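Local coordinates for protein ribonuclease J (Methanolobus psychrophilus R15, PDB 5HAB) that probably degrades RNA as an exoribonuclease, through its metallo-beta-lactamase and beta-CASP domains, at residues Val341-Gln346 / Gly350-Arg355; Ala385-Leu390 / Ile401-His406. The protein carries 1 engineered substitution. All blocks are in the same frame, centred on the assembly; numbering follows the deposited sequence.

Contact 1: residues Val341-Gln346 / Gly350-Arg355. With nucleotides of chain D.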
ATOM      1  N   VAL B 341     -18.037  21.418 -19.190  1.00 64.75           N
ATOM      2  CA  VAL B 341     -16.985  20.444 -19.442  1.00 43.90           C
ATOM      3  C   VAL B 341     -15.660  21.190 -19.477  1.00 54.19           C
ATOM      4  O   VAL B 341     -15.353  21.872 -20.452  1.00 59.65           O
ATOM      5  CB  VAL B 341     -17.219  19.690 -20.755  1.00 45.79           C
ATOM      6  CG1 VAL B 341     -16.211  18.562 -20.912  1.00 47.60           C
ATOM      7  CG2 VAL B 341     -18.639  19.174 -20.824  1.00 48.66           C
ATOM      8  N   MET B 342     -14.868  21.051 -18.420  1.00 48.34           N
ATOM      9  CA  MET B 342     -13.748  21.957 -18.218  1.00 54.79           C
ATOM     10  C   MET B 342     -12.446  21.221 -17.909  1.00 67.14           C
ATOM     11  O   MET B 342     -12.446  20.028 -17.612  1.00 65.54           O
ATOM     12  CB  MET B 342     -14.082  22.936 -17.096  1.00 55.31           C
ATOM     13  CG  MET B 342     -14.081  22.314 -15.715  1.00 55.39           C
ATOM     14  SD  MET B 342     -14.419  23.549 -14.452  1.00 53.26           S
ATOM     15  CE  MET B 342     -15.946  24.236 -15.096  1.00 61.41           C
ATOM     16  N   THR B 343     -11.332  21.939 -18.018  1.00 53.78           N
ATOM     17  CA  THR B 343     -10.017  21.368 -17.754  1.00 47.73           C
ATOM     18  C   THR B 343      -9.654  21.508 -16.282  1.00 46.84           C
ATOM     19  O   THR B 343     -10.262  22.299 -15.561  1.00 43.28           O
ATOM     20  CB  THR B 343      -8.937  22.021 -18.625  1.00 76.96           C
ATOM     21  OG1 THR B 343      -8.875  23.424 -18.346  1.00 52.70           O
ATOM     22  CG2 THR B 343      -9.269  21.820 -20.093  1.00 70.35           C
ATOM     23  N   GLY B 344      -8.664  20.735 -15.841  1.00 58.54           N
ATOM     24  CA  GLY B 344      -8.155  20.860 -14.485  1.00 60.57           C
ATOM     25  C   GLY B 344      -8.288  19.640 -13.590  1.00 58.76           C
ATOM     26  O   GLY B 344      -8.262  19.758 -12.363  1.00 56.59           O
ATOM     27  N   HIS B 345      -8.394  18.464 -14.200  1.00 58.07           N
ATOM     28  CA  HIS B 345      -8.597  17.222 -13.458  1.00 52.51           C
ATOM     29  C   HIS B 345      -7.402  16.837 -12.584  1.00 57.90           C
ATOM     30  O   HIS B 345      -7.545  16.044 -11.659  1.00 60.43           O
ATOM     31  CB  HIS B 345      -8.904  16.079 -14.422  1.00 56.00           C
ATOM     32  CG  HIS B 345      -7.906  15.944 -15.527  1.00 67.85           C
ATOM     33  ND1 HIS B 345      -6.730  15.241 -15.383  1.00 69.81           N
ATOM     34  CD2 HIS B 345      -7.899  16.435 -16.787  1.00 80.29           C
ATOM     35  CE1 HIS B 345      -6.044  15.300 -16.509  1.00 72.29           C
ATOM     36  NE2 HIS B 345      -6.732  16.016 -17.379  1.00 82.55           N
ATOM     37  N   GLN B 346      -6.228  17.386 -12.874  1.00 55.21           N
ATOM     38  CA  GLN B 346      -5.054  17.111 -12.048  1.00 57.69           C
ATOM     39  C   GLN B 346      -4.782  18.261 -11.088  1.00 55.91           C
ATOM     40  O   GLN B 346      -3.722  18.325 -10.459  1.00 50.70           O
ATOM     41  CB  GLN B 346      -3.826  16.841 -12.919  1.00 53.42           C
ATOM     42  CG  GLN B 346      -3.966  15.609 -13.782  1.00 61.65           C
ATOM     43  CD  GLN B 346      -4.294  14.374 -12.963  1.00 81.51           C
ATOM     44  OE1 GLN B 346      -3.701  14.141 -11.909  1.00 75.58           O
ATOM     45  NE2 GLN B 346      -5.244  13.575 -13.443  1.00 67.57           N
ATOM     46  N   GLY B 350      -4.293  27.330 -12.292  1.00 71.62           N
ATOM     47  CA  GLY B 350      -4.664  28.175 -13.407  1.00 52.38           C
ATOM     48  C   GLY B 350      -5.770  27.607 -14.271  1.00 53.63           C
ATOM     49  O   GLY B 350      -6.409  28.340 -15.018  1.00 74.37           O
ATOM     50  N   ALA B 351      -5.996  26.301 -14.176  1.00 57.20           N
ATOM     51  CA  ALA B 351      -7.084  25.677 -14.913  1.00 50.33           C
ATOM     52  C   ALA B 351      -8.428  26.155 -14.366  1.00 47.65           C
ATOM     53  O   ALA B 351      -8.498  26.672 -13.252  1.00 51.06           O
ATOM     54  CB  ALA B 351      -6.985  24.162 -14.839  1.00 57.66           C
ATOM     55  N   VAL B 352      -9.494  25.978 -15.144  1.00 43.13           N
ATOM     56  CA  VAL B 352     -10.802  26.507 -14.772  1.00 53.04           C
ATOM     57  C   VAL B 352     -11.286  25.962 -13.434  1.00 50.61           C
ATOM     58  O   VAL B 352     -11.713  26.732 -12.578  1.00 41.70           O
ATOM     59  CB  VAL B 352     -11.860  26.219 -15.858  1.00 56.26           C
ATOM     60  CG1 VAL B 352     -13.194  26.777 -15.420  1.00 50.15           C
ATOM     61  CG2 VAL B 352     -11.469  26.866 -17.178  1.00 52.47           C
ATOM     62  N   LEU B 353     -11.178  24.651 -13.238  1.00 52.05           N
ATOM     63  CA  LEU B 353     -11.699  24.024 -12.024  1.00 42.38           C
ATOM     64  C   LEU B 353     -10.919  24.488 -10.799  1.00 42.18           C
ATOM     65  O   LEU B 353     -11.491  24.707  -9.728  1.00 55.57           O
ATOM     66  CB  LEU B 353     -11.657  22.497 -12.137  1.00 48.91           C
ATOM     67  CG  LEU B 353     -12.336  21.731 -10.997  1.00 53.51           C
ATOM     68  CD1 LEU B 353     -13.760  22.232 -10.794  1.00 48.51           C
ATOM     69  CD2 LEU B 353     -12.331  20.229 -11.267  1.00 46.54           C
ATOM     70  N   GLY B 354      -9.610  24.642 -10.964  1.00 40.11           N
ATOM     71  CA  GLY B 354      -8.765  25.138  -9.893  1.00 36.32           C
ATOM     72  C   GLY B 354      -9.101  26.567  -9.512  1.00 51.93           C
ATOM     73  O   GLY B 354      -8.916  26.978  -8.367  1.00 61.24           O
ATOM     74  N   ARG B 355      -9.594  27.330 -10.480  1.00 43.98           N
ATOM     75  CA  ARG B 355      -9.945  28.722 -10.240  1.00 51.36           C
ATOM     76  C   ARG B 355     -11.316  28.795  -9.578  1.00 57.09           C
ATOM     77  O   ARG B 355     -11.553  29.634  -8.707  1.00 54.72           O
ATOM     78  CB  ARG B 355      -9.908  29.520 -11.550  1.00 53.81           C
ATOM     79  CG  ARG B 355      -8.534  30.125 -11.840  1.00 53.59           C
ATOM     80  CD  ARG B 355      -8.369  30.555 -13.298  1.00 62.62           C
ATOM     81  NE  ARG B 355      -9.580  31.159 -13.844  1.00 64.14           N
ATOM     82  CZ  ARG B 355      -9.977  32.399 -13.583  1.00 73.45           C
ATOM     83  NH1 ARG B 355      -9.254  33.179 -12.787  1.00 62.62           N
ATOM     84  NH2 ARG B 355     -11.099  32.860 -14.121  1.00 60.45           N
TER
ATOM     85  P     A D   4      -4.772  20.147 -20.502  1.00103.18           P
ATOM     86  OP1   A D   4      -6.191  19.851 -20.171  1.00112.76           O
ATOM     87  OP2   A D   4      -4.372  20.318 -21.921  1.00 81.74           O
ATOM     88  O5'   A D   4      -4.319  21.449 -19.700  1.00 93.37           O
ATOM     89  C5'   A D   4      -5.241  22.161 -18.889  1.00 91.84           C
ATOM     90  C4'   A D   4      -4.552  23.164 -17.999  1.00 91.59           C
ATOM     91  O4'   A D   4      -3.155  22.816 -17.828  1.00 94.91           O
ATOM     92  C3'   A D   4      -4.513  24.596 -18.510  1.00108.47           C
ATOM     93  O3'   A D   4      -5.744  25.273 -18.304  1.00103.75           O
ATOM     94  C2'   A D   4      -3.340  25.191 -17.734  1.00108.65           C
ATOM     95  O2'   A D   4      -3.733  25.558 -16.419  1.00 92.84           O
ATOM     96  C1'   A D   4      -2.390  23.989 -17.640  1.00110.75           C
ATOM     97  N9    A D   4      -1.306  24.028 -18.645  1.00125.79           N
ATOM     98  C8    A D   4      -1.248  23.392 -19.862  1.00118.39           C
ATOM     99  N7    A D   4      -0.139  23.619 -20.528  1.00120.57           N
ATOM    100  C5    A D   4       0.587  24.459 -19.694  1.00128.11           C
ATOM    101  C6    A D   4       1.853  25.062 -19.820  1.00133.52           C
ATOM    102  N6    A D   4       2.648  24.908 -20.881  1.00133.19           N
ATOM    103  N1    A D   4       2.283  25.844 -18.803  1.00131.87           N
ATOM    104  C2    A D   4       1.489  26.003 -17.736  1.00121.63           C
ATOM    105  N3    A D   4       0.283  25.489 -17.502  1.00123.75           N
ATOM    106  C4    A D   4      -0.119  24.718 -18.531  1.00126.40           C
ATOM    107  P     A D   5      -6.563  25.896 -19.542  1.00 79.69           P
ATOM    108  OP1   A D   5      -7.943  26.175 -19.074  1.00 86.65           O
ATOM    109  OP2   A D   5      -6.358  25.037 -20.736  1.00 67.88           O
ATOM    110  O5'   A D   5      -5.856  27.299 -19.802  1.00110.92           O
ATOM    111  C5'   A D   5      -6.233  28.456 -19.060  1.00122.57           C
ATOM    112  C4'   A D   5      -5.024  29.185 -18.531  1.00127.79           C
ATOM    113  O4'   A D   5      -3.837  28.420 -18.874  1.00124.94           O
ATOM    114  C3'   A D   5      -4.809  30.580 -19.103  1.00137.34           C
ATOM    115  O3'   A D   5      -4.155  31.397 -18.133  1.00138.75           O
ATOM    116  C2'   A D   5      -3.867  30.315 -20.274  1.00139.39           C
ATOM    117  O2'   A D   5      -3.095  31.428 -20.671  1.00139.00           O
ATOM    118  C1'   A D   5      -2.999  29.180 -19.726  1.00136.21           C
ATOM    119  N9    A D   5      -2.495  28.277 -20.764  1.00131.86           N
ATOM    120  C8    A D   5      -3.246  27.507 -21.620  1.00124.22           C
ATOM    121  N7    A D   5      -2.534  26.794 -22.458  1.00124.18           N
ATOM    122  C5    A D   5      -1.223  27.118 -22.134  1.00134.23           C
ATOM    123  C6    A D   5       0.009  26.695 -22.662  1.00139.39           C
ATOM    124  N6    A D   5       0.119  25.819 -23.664  1.00134.77           N
ATOM    125  N1    A D   5       1.134  27.209 -22.117  1.00142.71           N
ATOM    126  C2    A D   5       1.018  28.088 -21.113  1.00136.26           C
ATOM    127  N3    A D   5      -0.082  28.563 -20.531  1.00131.90           N
ATOM    128  C4    A D   5      -1.183  28.036 -21.097  1.00134.46           C
TER

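Contact 2: residues Ala385-Leu390 / Ile401-His406. With SO4 (sulfate ion), chain I; nucleotides of chain D.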
ATOM      1  N   ALA B 385      -0.436  16.048  -4.992  1.00 36.52           N
ATOM      2  CA  ALA B 385      -0.610  17.229  -4.149  1.00 38.92           C
ATOM      3  C   ALA B 385      -1.645  18.174  -4.753  1.00 50.89           C
ATOM      4  O   ALA B 385      -2.596  18.567  -4.080  1.00 49.56           O
ATOM      5  CB  ALA B 385       0.707  17.951  -3.941  1.00 35.61           C
ATOM      6  N   ASN B 386      -1.479  18.528  -6.024  1.00 40.26           N
ATOM      7  CA  ASN B 386      -2.416  19.475  -6.626  1.00 51.46           C
ATOM      8  C   ASN B 386      -3.849  18.935  -6.576  1.00 46.89           C
ATOM      9  O   ASN B 386      -4.797  19.683  -6.292  1.00 55.78           O
ATOM     10  CB  ASN B 386      -2.015  19.802  -8.068  1.00 45.94           C
ATOM     11  CG  ASN B 386      -0.688  20.527  -8.150  1.00 59.28           C
ATOM     12  OD1 ASN B 386      -0.372  21.360  -7.302  1.00 54.71           O
ATOM     13  ND2 ASN B 386       0.092  20.224  -9.182  1.00 60.25           N
ATOM     14  N   ARG B 387      -4.002  17.635  -6.814  1.00 47.18           N
ATOM     15  CA  ARG B 387      -5.320  17.009  -6.770  1.00 46.31           C
ATOM     16  C   ARG B 387      -5.886  17.031  -5.356  1.00 48.66           C
ATOM     17  O   ARG B 387      -7.072  17.292  -5.162  1.00 38.43           O
ATOM     18  CB  ARG B 387      -5.260  15.569  -7.273  1.00 48.16           C
ATOM     19  CG  ARG B 387      -5.910  15.363  -8.621  1.00 61.17           C
ATOM     20  CD  ARG B 387      -7.410  15.611  -8.575  1.00 55.67           C
ATOM     21  NE  ARG B 387      -8.168  14.366  -8.512  1.00 53.81           N
ATOM     22  CZ  ARG B 387      -8.446  13.614  -9.572  1.00 51.46           C
ATOM     23  NH1 ARG B 387      -8.003  13.965 -10.771  1.00 54.48           N
ATOM     24  NH2 ARG B 387      -9.146  12.497  -9.432  1.00 62.71           N
ATOM     25  N   TYR B 388      -5.032  16.766  -4.373  1.00 31.94           N
ATOM     26  CA  TYR B 388      -5.464  16.783  -2.983  1.00 43.97           C
ATOM     27  C   TYR B 388      -5.954  18.172  -2.579  1.00 43.30           C
ATOM     28  O   TYR B 388      -7.015  18.296  -1.973  1.00 52.61           O
ATOM     29  CB  TYR B 388      -4.336  16.322  -2.055  1.00 33.22           C
ATOM     30  CG  TYR B 388      -4.631  16.528  -0.586  1.00 48.93           C
ATOM     31  CD1 TYR B 388      -5.429  15.636   0.115  1.00 36.29           C
ATOM     32  CD2 TYR B 388      -4.105  17.614   0.105  1.00 47.81           C
ATOM     33  CE1 TYR B 388      -5.697  15.824   1.462  1.00 42.33           C
ATOM     34  CE2 TYR B 388      -4.365  17.810   1.446  1.00 50.28           C
ATOM     35  CZ  TYR B 388      -5.162  16.913   2.121  1.00 56.63           C
ATOM     36  OH  TYR B 388      -5.421  17.107   3.457  1.00 48.01           O
ATOM     37  N   ALA B 389      -5.194  19.209  -2.917  1.00 49.07           N
ATOM     38  CA  ALA B 389      -5.588  20.578  -2.586  1.00 43.72           C
ATOM     39  C   ALA B 389      -6.905  20.955  -3.274  1.00 47.27           C
ATOM     40  O   ALA B 389      -7.819  21.503  -2.640  1.00 44.14           O
ATOM     41  CB  ALA B 389      -4.485  21.556  -2.967  1.00 43.28           C
ATOM     42  N   LEU B 390      -7.002  20.638  -4.565  1.00 34.28           N
ATOM     43  CA  LEU B 390      -8.219  20.912  -5.323  1.00 43.47           C
ATOM     44  C   LEU B 390      -9.437  20.248  -4.677  1.00 39.29           C
ATOM     45  O   LEU B 390     -10.452  20.899  -4.404  1.00 60.07           O
ATOM     46  CB  LEU B 390      -8.073  20.424  -6.769  1.00 32.53           C
ATOM     47  CG  LEU B 390      -9.323  20.585  -7.638  1.00 37.00           C
ATOM     48  CD1 LEU B 390      -9.557  22.056  -7.972  1.00 43.06           C
ATOM     49  CD2 LEU B 390      -9.235  19.748  -8.900  1.00 39.80           C
ATOM     50  N   ILE B 401     -17.611  14.438  -4.796  1.00 43.63           N
ATOM     51  CA  ILE B 401     -16.581  14.059  -5.753  1.00 34.73           C
ATOM     52  C   ILE B 401     -16.809  12.670  -6.333  1.00 42.58           C
ATOM     53  O   ILE B 401     -16.828  11.682  -5.602  1.00 47.47           O
ATOM     54  CB  ILE B 401     -15.190  14.123  -5.099  1.00 45.21           C
ATOM     55  CG1 ILE B 401     -14.991  15.468  -4.397  1.00 40.88           C
ATOM     56  CG2 ILE B 401     -14.105  13.869  -6.133  1.00 41.07           C
ATOM     57  CD1 ILE B 401     -15.071  16.651  -5.327  1.00 37.27           C
ATOM     58  N   TYR B 402     -16.961  12.601  -7.651  1.00 38.52           N
ATOM     59  CA  TYR B 402     -16.959  11.323  -8.353  1.00 33.62           C
ATOM     60  C   TYR B 402     -15.616  11.148  -9.046  1.00 46.07           C
ATOM     61  O   TYR B 402     -15.328  11.822 -10.027  1.00 49.13           O
ATOM     62  CB  TYR B 402     -18.092  11.246  -9.374  1.00 37.62           C
ATOM     63  CG  TYR B 402     -19.476  11.236  -8.771  1.00 43.13           C
ATOM     64  CD1 TYR B 402     -20.020  12.387  -8.225  1.00 42.75           C
ATOM     65  CD2 TYR B 402     -20.246  10.079  -8.764  1.00 53.02           C
ATOM     66  CE1 TYR B 402     -21.289  12.388  -7.676  1.00 45.75           C
ATOM     67  CE2 TYR B 402     -21.518  10.071  -8.217  1.00 54.45           C
ATOM     68  CZ  TYR B 402     -22.032  11.232  -7.674  1.00 43.88           C
ATOM     69  OH  TYR B 402     -23.292  11.249  -7.126  1.00 55.24           O
ATOM     70  N   ASP B 403     -14.795  10.245  -8.528  1.00 42.75           N
ATOM     71  CA  ASP B 403     -13.424  10.103  -8.993  1.00 43.84           C
ATOM     72  C   ASP B 403     -13.270   8.894  -9.910  1.00 44.39           C
ATOM     73  O   ASP B 403     -14.096   7.982  -9.894  1.00 53.33           O
ATOM     74  CB  ASP B 403     -12.483   9.979  -7.791  1.00 46.94           C
ATOM     75  CG  ASP B 403     -11.056  10.360  -8.115  1.00 77.70           C
ATOM     76  OD1 ASP B 403     -10.744  10.573  -9.308  1.00 70.11           O
ATOM     77  OD2 ASP B 403     -10.246  10.450  -7.167  1.00 77.95           O
ATOM     78  N   ASN B 404     -12.208   8.911 -10.710  1.00 51.72           N
ATOM     79  CA  ASN B 404     -11.767   7.754 -11.486  1.00 44.39           C
ATOM     80  C   ASN B 404     -12.829   7.148 -12.411  1.00 35.32           C
ATOM     81  O   ASN B 404     -12.833   5.941 -12.643  1.00 45.54           O
ATOM     82  CB  ASN B 404     -11.239   6.671 -10.542  1.00 51.38           C
ATOM     83  CG  ASN B 404     -10.070   5.903 -11.134  1.00 86.38           C
ATOM     84  OD1 ASN B 404      -9.444   6.342 -12.104  1.00 67.17           O
ATOM     85  ND2 ASN B 404      -9.763   4.750 -10.546  1.00 65.80           N
ATOM     86  N   VAL B 405     -13.724   7.974 -12.940  1.00 50.74           N
ATOM     87  CA  VAL B 405     -14.713   7.489 -13.900  1.00 38.07           C
ATOM     88  C   VAL B 405     -14.000   7.379 -15.235  1.00 45.69           C
ATOM     89  O   VAL B 405     -14.153   8.228 -16.111  1.00 44.31           O
ATOM     90  CB  VAL B 405     -15.936   8.412 -13.987  1.00 40.35           C
ATOM     91  CG1 VAL B 405     -17.040   7.752 -14.799  1.00 35.86           C
ATOM     92  CG2 VAL B 405     -16.424   8.778 -12.593  1.00 45.27           C
ATOM     93  N   HIS B 406     -13.205   6.330 -15.385  1.00 45.11           N
ATOM     94  CA  HIS B 406     -12.163   6.341 -16.394  1.00 44.44           C
ATOM     95  C   HIS B 406     -11.689   4.934 -16.692  1.00 43.95           C
ATOM     96  O   HIS B 406     -11.834   4.024 -15.877  1.00 37.55           O
ATOM     97  CB  HIS B 406     -11.004   7.231 -15.913  1.00 34.51           C
ATOM     98  CG  HIS B 406      -9.765   7.152 -16.754  1.00 48.80           C
ATOM     99  ND1 HIS B 406      -9.648   7.790 -17.969  1.00 42.96           N
ATOM    100  CD2 HIS B 406      -8.573   6.549 -16.529  1.00 40.34           C
ATOM    101  CE1 HIS B 406      -8.450   7.559 -18.473  1.00 42.05           C
ATOM    102  NE2 HIS B 406      -7.776   6.811 -17.619  1.00 41.59           N
TER
HETATM  103  S   SO4 I 501      -8.569  16.037   5.350  1.00103.32           S
HETATM  104  O1  SO4 I 501      -9.779  15.353   4.895  1.00 63.86           O
HETATM  105  O2  SO4 I 501      -7.379  15.261   4.999  1.00 51.11           O
HETATM  106  O3  SO4 I 501      -8.482  17.348   4.711  1.00 99.49           O
HETATM  107  O4  SO4 I 501      -8.636  16.209   6.800  1.00 76.78           O
ATOM    108  OP3   A D   1      -5.091   6.137 -17.093  1.00 60.06           O
ATOM    109  P     A D   1      -4.081   5.837 -18.136  1.00 52.80           P
ATOM    110  OP1   A D   1      -4.591   6.319 -19.445  1.00 49.39           O
ATOM    111  OP2   A D   1      -3.681   4.415 -17.997  1.00 51.04           O
ATOM    112  O5'   A D   1      -2.778   6.664 -17.768  1.00 68.43           O
ATOM    113  C5'   A D   1      -2.836   8.056 -17.473  1.00 84.49           C
ATOM    114  C4'   A D   1      -1.471   8.684 -17.599  1.00 94.56           C
ATOM    115  O4'   A D   1      -0.660   8.260 -16.467  1.00 88.52           O
ATOM    116  C3'   A D   1      -0.702   8.280 -18.855  1.00 84.04           C
ATOM    117  O3'   A D   1       0.065   9.374 -19.352  1.00105.02           O
ATOM    118  C2'   A D   1       0.220   7.168 -18.361  1.00 84.75           C
ATOM    119  O2'   A D   1       1.408   7.019 -19.109  1.00 83.99           O
ATOM    120  C1'   A D   1       0.506   7.596 -16.922  1.00 97.70           C
ATOM    121  N9    A D   1       0.743   6.451 -16.035  1.00107.17           N
ATOM    122  C8    A D   1       0.047   5.262 -16.048  1.00 90.78           C
ATOM    123  N7    A D   1       0.458   4.387 -15.163  1.00 88.12           N
ATOM    124  C5    A D   1       1.503   5.039 -14.521  1.00102.41           C
ATOM    125  C6    A D   1       2.357   4.640 -13.477  1.00106.15           C
ATOM    126  N6    A D   1       2.286   3.446 -12.876  1.00 88.68           N
ATOM    127  N1    A D   1       3.296   5.524 -13.066  1.00111.50           N
ATOM    128  C2    A D   1       3.366   6.719 -13.671  1.00 99.33           C
ATOM    129  N3    A D   1       2.620   7.210 -14.662  1.00 95.64           N
ATOM    130  C4    A D   1       1.695   6.310 -15.049  1.00102.13           C
TER

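Contact 1: residues Val341-Gln346 / Gly350-Arg355
Within the beta-CASP domain, strand 338-342 runs into a loop that brings Met342, Thr343 and Gly344 against the first turn of helix 352-357, beside the bound RNA. With CG between its backbone N and carbonyl carbon (chi1 72°) and a bend at chi3, Met342 lays SD across the branch of Val352, 3.6 Å from CG1. Met342 SD also lies 3.8 Å from Leu353 CB, so it wedges between successive helix residues. Where the strand, an inner one of the parallel sheet, leads from its C-terminal end through the loop into the helix, Ala351 is the N-cap, and the early helix N-H of Leu353 finds an acceptor outside the helix: Leu353 N reaches Thr343 O at 3.4 Å, a nearly straight but weak hydrogen bond. Packing is close where Gly344 CA meets Ala351 CB at 3.5 Å. While its carbonyl serves the helix, the Thr343 hydroxyl meets the RNA. Thr343 OG1 gives a weak hydrogen bond to OP1 of A5 of chain D (3.0 Å), and Thr343 CB lies 3.7 Å from C5' of A4 of chain D. Leu353 continues inward onto Phe373 and Leu390, and Gln346 packs on an adenine base of the RNA.

Contact 2: residues Ala385-Leu390 / Ile401-His406
Arg387, on helix 381-396, reaches across to Asp403, just past the end of strand 400-402, and this single ionic pair is what the two segments share. They belong to a beta-alpha-beta unit, strand 370-374, helix 381-396 and strand 400-402, at one border of the parallel sheet. The backbones stay well apart, Arg387 CA and Asp403 CA being 10.9 Å from each other, and only 72 Å² is buried between the segments. Bends at chi2 and chi3 carry the arginine chain over that gap. Arg387 NH2 meets Asp403 OD1 at 2.5 Å, a short salt bridge, whereas Asp403 OD2 stands 3.2 Å from Arg387 NH2. The carboxylate comes to the guanidinium edge with the two planes 47° apart, so one nitrogen does the work and the groups do not mate flat. The tight side lies inward, where Phe373 is touched by Arg387, Leu390, Ile401 and Asp403 and so lies under both segments. Outward, Asp403 is partly exposed and Asn404 exposed, though Asn235 of the third subunit bonds Asp403 N. Away from the pair, Tyr388 OH bonds a sulfate, probably from the crystallisation liquor, that Arg58 and Arg61 of the second subunit also hold, and His406 NE2 donates to OP3 of A1 of chain D at 2.8 Å. Glu391 pairs with Arg387 NE, and His345 O probably accepts from NH1, though the modelled distance is implausibly short; the guanidinium charge is thus matched by two acids, which likely hold the group in place.

Both contacts lean on the same parallel sheet, contact 1 at the inner strand 338-342 and contact 2 at the border strand 400-402, with their centres about 11 Å apart. Contact 1 is buried and mostly apolar, built from direct packing of segments close together in sequence; contact 2 is partly buried and ionic, spanning a wider gap with one long side chain. Helix 381-396 connects them: Leu390 CD2 packs on Gly344 O at 3.6 Å, and Leu390 CD1 on Gly354 CA. RNA touches both, at A4 and A5 of chain D in contact 1 and at A1 in contact 2, while neighbouring subunits approach contact 2 alone.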